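Local coordinates for spectinomycin phosphotransferase (Legionella pneumophila, PDB 3I0Q) that phosphorylates the aminocyclitol antibiotic spectinomycin, acting as the kinase-like resistance enzyme APH(9)-Ia, at the adenosine monophosphate site. Numbering follows the deposited sequence.

The adenosine monophosphate site. Residues 50, 52, 78, 100-103, 107, 216, 219, 229-230. With AMP (adenosine monophosphate), chain B.
The Phe50 ring lies flat against one face of the AMP adenine, with the two planes 6° apart. It overlaps both fused rings, and the centre of the Phe50 ring is 3.6 Å from that of the five-membered ring of AMP. Phe50 CG stands anti to the backbone N (chi1 172°), so the ring projects from strand 49-53 over the base. Phe102 CD1 and Lys52 CE meet the Phe50 ring at its edge. Across the base, Leu219 CD1 covers the opposite face, 4.5 Å from adenine C4. Ile103 CB and Ile78 CD1 extend this apolar cover over N1 and N6. Phe102 turns its own face to adenine C2, which sits over the ring centre.

This is the nucleotide cleft between the two lobes of a kinase-like fold. The end of strand 97-101 and the linker that follows read the adenine through their backbone. The exocyclic amine N6 donates to Pro101 O at 3.2 Å, nearly along the C=O axis. Ile103 N donates to ring nitrogen N1 at 3.0 Å. This pairing suits adenine.

Leu219 CD2 touches ribose C2'. Ile229 takes the crowded chi1 position (72°), which brings CD1 against ribose C3' at 3.5 Å and near the ester oxygen O5'. Lys52 runs extended beyond CG to a loose salt bridge with the phosphate, NZ to O3P 3.7 Å. It is the conserved nucleotide-phosphate lysine of the family. Asp230 is a magnesium ligand in this protein. Here its carboxylate approaches the phosphate directly. Both oxygens would normally accept, so the pair would probably repel unless a proton or cation intervened; the structure alone does not show which. Asp230 OD2 lies 2.9 Å from phosphate oxygen O1P of AMP.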
loop_
_atom_site.group_PDB
_atom_site.type_symbol
_atom_site.label_atom_id
_atom_site.label_comp_id
_atom_site.label_asym_id
_atom_site.label_seq_id
_atom_site.Cartn_x
_atom_site.Cartn_y
_atom_site.Cartn_z
ATOM N N PHE A 50 -3.995 -0.609 -19.212
ATOM C CA PHE A 50 -3.237 -1.313 -18.199
ATOM C C PHE A 50 -4.216 -2.387 -17.733
ATOM O O PHE A 50 -5.269 -2.068 -17.182
ATOM C CB PHE A 50 -2.870 -0.330 -17.086
ATOM C CG PHE A 50 -2.239 -0.961 -15.879
ATOM C CD1 PHE A 50 -3.022 -1.529 -14.884
ATOM C CD2 PHE A 50 -0.862 -1.001 -15.742
ATOM C CE1 PHE A 50 -2.437 -2.133 -13.766
ATOM C CE2 PHE A 50 -0.270 -1.610 -14.619
ATOM C CZ PHE A 50 -1.062 -2.175 -13.636
ATOM N N LYS A 52 -5.111 -6.297 -15.736
ATOM C CA LYS A 52 -4.664 -7.069 -14.572
ATOM C C LYS A 52 -5.281 -8.462 -14.538
ATOM O O LYS A 52 -6.465 -8.606 -14.259
ATOM C CB LYS A 52 -5.031 -6.380 -13.255
ATOM C CG LYS A 52 -4.323 -5.084 -12.935
ATOM C CD LYS A 52 -4.848 -4.529 -11.602
ATOM C CE LYS A 52 -4.224 -3.185 -11.235
ATOM N NZ LYS A 52 -4.672 -2.689 -9.902
ATOM N N ILE A 78 -7.974 6.026 -10.190
ATOM C CA ILE A 78 -8.066 5.467 -11.531
ATOM C C ILE A 78 -9.262 4.503 -11.601
ATOM O O ILE A 78 -9.308 3.528 -10.858
ATOM C CB ILE A 78 -6.753 4.734 -11.899
ATOM C CG1 ILE A 78 -5.558 5.666 -11.654
ATOM C CG2 ILE A 78 -6.770 4.335 -13.374
ATOM C CD1 ILE A 78 -4.208 5.041 -11.835
ATOM N N TYR A 100 -7.738 -0.966 -17.109
ATOM C CA TYR A 100 -7.664 0.402 -16.608
ATOM C C TYR A 100 -6.975 1.144 -17.706
ATOM O O TYR A 100 -6.170 0.567 -18.431
ATOM C CB TYR A 100 -6.770 0.550 -15.375
ATOM C CG TYR A 100 -7.235 -0.120 -14.104
ATOM C CD1 TYR A 100 -6.827 -1.410 -13.793
ATOM C CD2 TYR A 100 -8.058 0.549 -13.193
ATOM C CE1 TYR A 100 -7.222 -2.021 -12.606
ATOM C CE2 TYR A 100 -8.460 -0.055 -12.005
ATOM C CZ TYR A 100 -8.040 -1.344 -11.721
ATOM O OH TYR A 100 -8.459 -1.997 -10.583
ATOM N N PRO A 101 -7.283 2.432 -17.864
ATOM C CA PRO A 101 -6.600 3.177 -18.925
ATOM C C PRO A 101 -5.130 3.250 -18.463
ATOM O O PRO A 101 -4.855 3.062 -17.278
ATOM C CB PRO A 101 -7.311 4.525 -18.894
ATOM C CG PRO A 101 -7.670 4.675 -17.417
ATOM C CD PRO A 101 -8.173 3.299 -17.073
ATOM N N PHE A 102 -4.186 3.516 -19.360
ATOM C CA PHE A 102 -2.797 3.537 -18.917
ATOM C C PHE A 102 -2.277 4.900 -18.521
ATOM O O PHE A 102 -2.231 5.804 -19.341
ATOM C CB PHE A 102 -1.862 2.945 -19.977
ATOM C CG PHE A 102 -0.534 2.500 -19.418
ATOM C CD1 PHE A 102 -0.344 1.193 -18.995
ATOM C CD2 PHE A 102 0.510 3.407 -19.248
ATOM C CE1 PHE A 102 0.865 0.799 -18.410
ATOM C CE2 PHE A 102 1.715 3.013 -18.662
ATOM C CZ PHE A 102 1.884 1.708 -18.247
ATOM N N ILE A 103 -1.861 5.032 -17.264
ATOM C CA ILE A 103 -1.331 6.296 -16.768
ATOM C C ILE A 103 0.184 6.342 -16.801
ATOM O O ILE A 103 0.853 5.772 -15.945
ATOM C CB ILE A 103 -1.798 6.586 -15.328
ATOM C CG1 ILE A 103 -3.220 7.136 -15.351
ATOM C CG2 ILE A 103 -0.893 7.619 -14.672
ATOM C CD1 ILE A 103 -4.150 6.370 -16.262
ATOM N N ASN A 107 5.892 7.146 -9.753
ATOM C CA ASN A 107 5.324 7.263 -8.411
ATOM C C ASN A 107 6.177 8.140 -7.512
ATOM O O ASN A 107 7.187 8.683 -7.939
ATOM C CB ASN A 107 5.138 5.885 -7.763
ATOM C CG ASN A 107 6.412 5.069 -7.727
ATOM O OD1 ASN A 107 7.516 5.608 -7.572
ATOM N ND2 ASN A 107 6.266 3.753 -7.849
ATOM N N GLY A 216 5.011 5.044 -2.784
ATOM C CA GLY A 216 4.869 4.000 -3.784
ATOM C C GLY A 216 3.486 3.879 -4.387
ATOM O O GLY A 216 3.333 3.393 -5.500
ATOM N N LEU A 219 0.752 7.770 -7.976
ATOM C CA LEU A 219 1.337 8.010 -9.278
ATOM C C LEU A 219 1.328 9.517 -9.374
ATOM O O LEU A 219 0.254 10.122 -9.404
ATOM C CB LEU A 219 0.468 7.452 -10.399
ATOM C CG LEU A 219 0.226 5.954 -10.466
ATOM C CD1 LEU A 219 -0.372 5.646 -11.820
ATOM C CD2 LEU A 219 1.532 5.184 -10.284
ATOM N N ILE A 229 -3.331 4.776 -5.652
ATOM C CA ILE A 229 -3.628 3.428 -6.116
ATOM C C ILE A 229 -3.566 2.294 -5.111
ATOM O O ILE A 229 -3.469 2.516 -3.919
ATOM C CB ILE A 229 -2.751 3.070 -7.317
ATOM C CG1 ILE A 229 -1.307 2.840 -6.879
ATOM C CG2 ILE A 229 -2.851 4.182 -8.366
ATOM C CD1 ILE A 229 -0.431 2.457 -8.022
ATOM N N ASP A 230 -3.623 1.067 -5.613
ATOM C CA ASP A 230 -3.600 -0.123 -4.772
ATOM C C ASP A 230 -4.644 -0.016 -3.664
ATOM O O ASP A 230 -4.346 0.407 -2.547
ATOM C CB ASP A 230 -2.211 -0.364 -4.139
ATOM C CG ASP A 230 -1.809 -1.867 -4.124
ATOM O OD1 ASP A 230 -0.893 -2.277 -3.350
ATOM O OD2 ASP A 230 -2.408 -2.644 -4.917
HETATM P P AMP B . -0.708 -1.822 -7.911
HETATM O O1P AMP B . -0.185 -2.646 -6.785
HETATM O O2P AMP B . -0.712 -2.730 -9.250
HETATM O O3P AMP B . -2.049 -1.173 -7.804
HETATM O "O5'" AMP B . 0.394 -0.696 -8.271
HETATM C "C5'" AMP B . 1.788 -1.024 -8.371
HETATM C "C4'" AMP B . 2.428 -0.362 -9.598
HETATM O "O4'" AMP B . 1.690 -0.635 -10.788
HETATM C "C3'" AMP B . 2.491 1.160 -9.548
HETATM O "O3'" AMP B . 3.764 1.551 -9.003
HETATM C "C2'" AMP B . 2.436 1.530 -11.046
HETATM O "O2'" AMP B . 3.774 1.507 -11.575
HETATM C "C1'" AMP B . 1.620 0.432 -11.743
HETATM N N9 AMP B . 0.229 0.796 -12.156
HETATM C C8 AMP B . -0.947 0.553 -11.481
HETATM N N7 AMP B . -2.015 0.984 -12.089
HETATM C C5 AMP B . -1.534 1.559 -13.253
HETATM C C6 AMP B . -2.177 2.219 -14.361
HETATM N N6 AMP B . -3.499 2.393 -14.432
HETATM N N1 AMP B . -1.388 2.684 -15.377
HETATM C C2 AMP B . -0.052 2.506 -15.304
HETATM N N3 AMP B . 0.659 1.908 -14.325
HETATM C C4 AMP B . -0.157 1.453 -13.315
#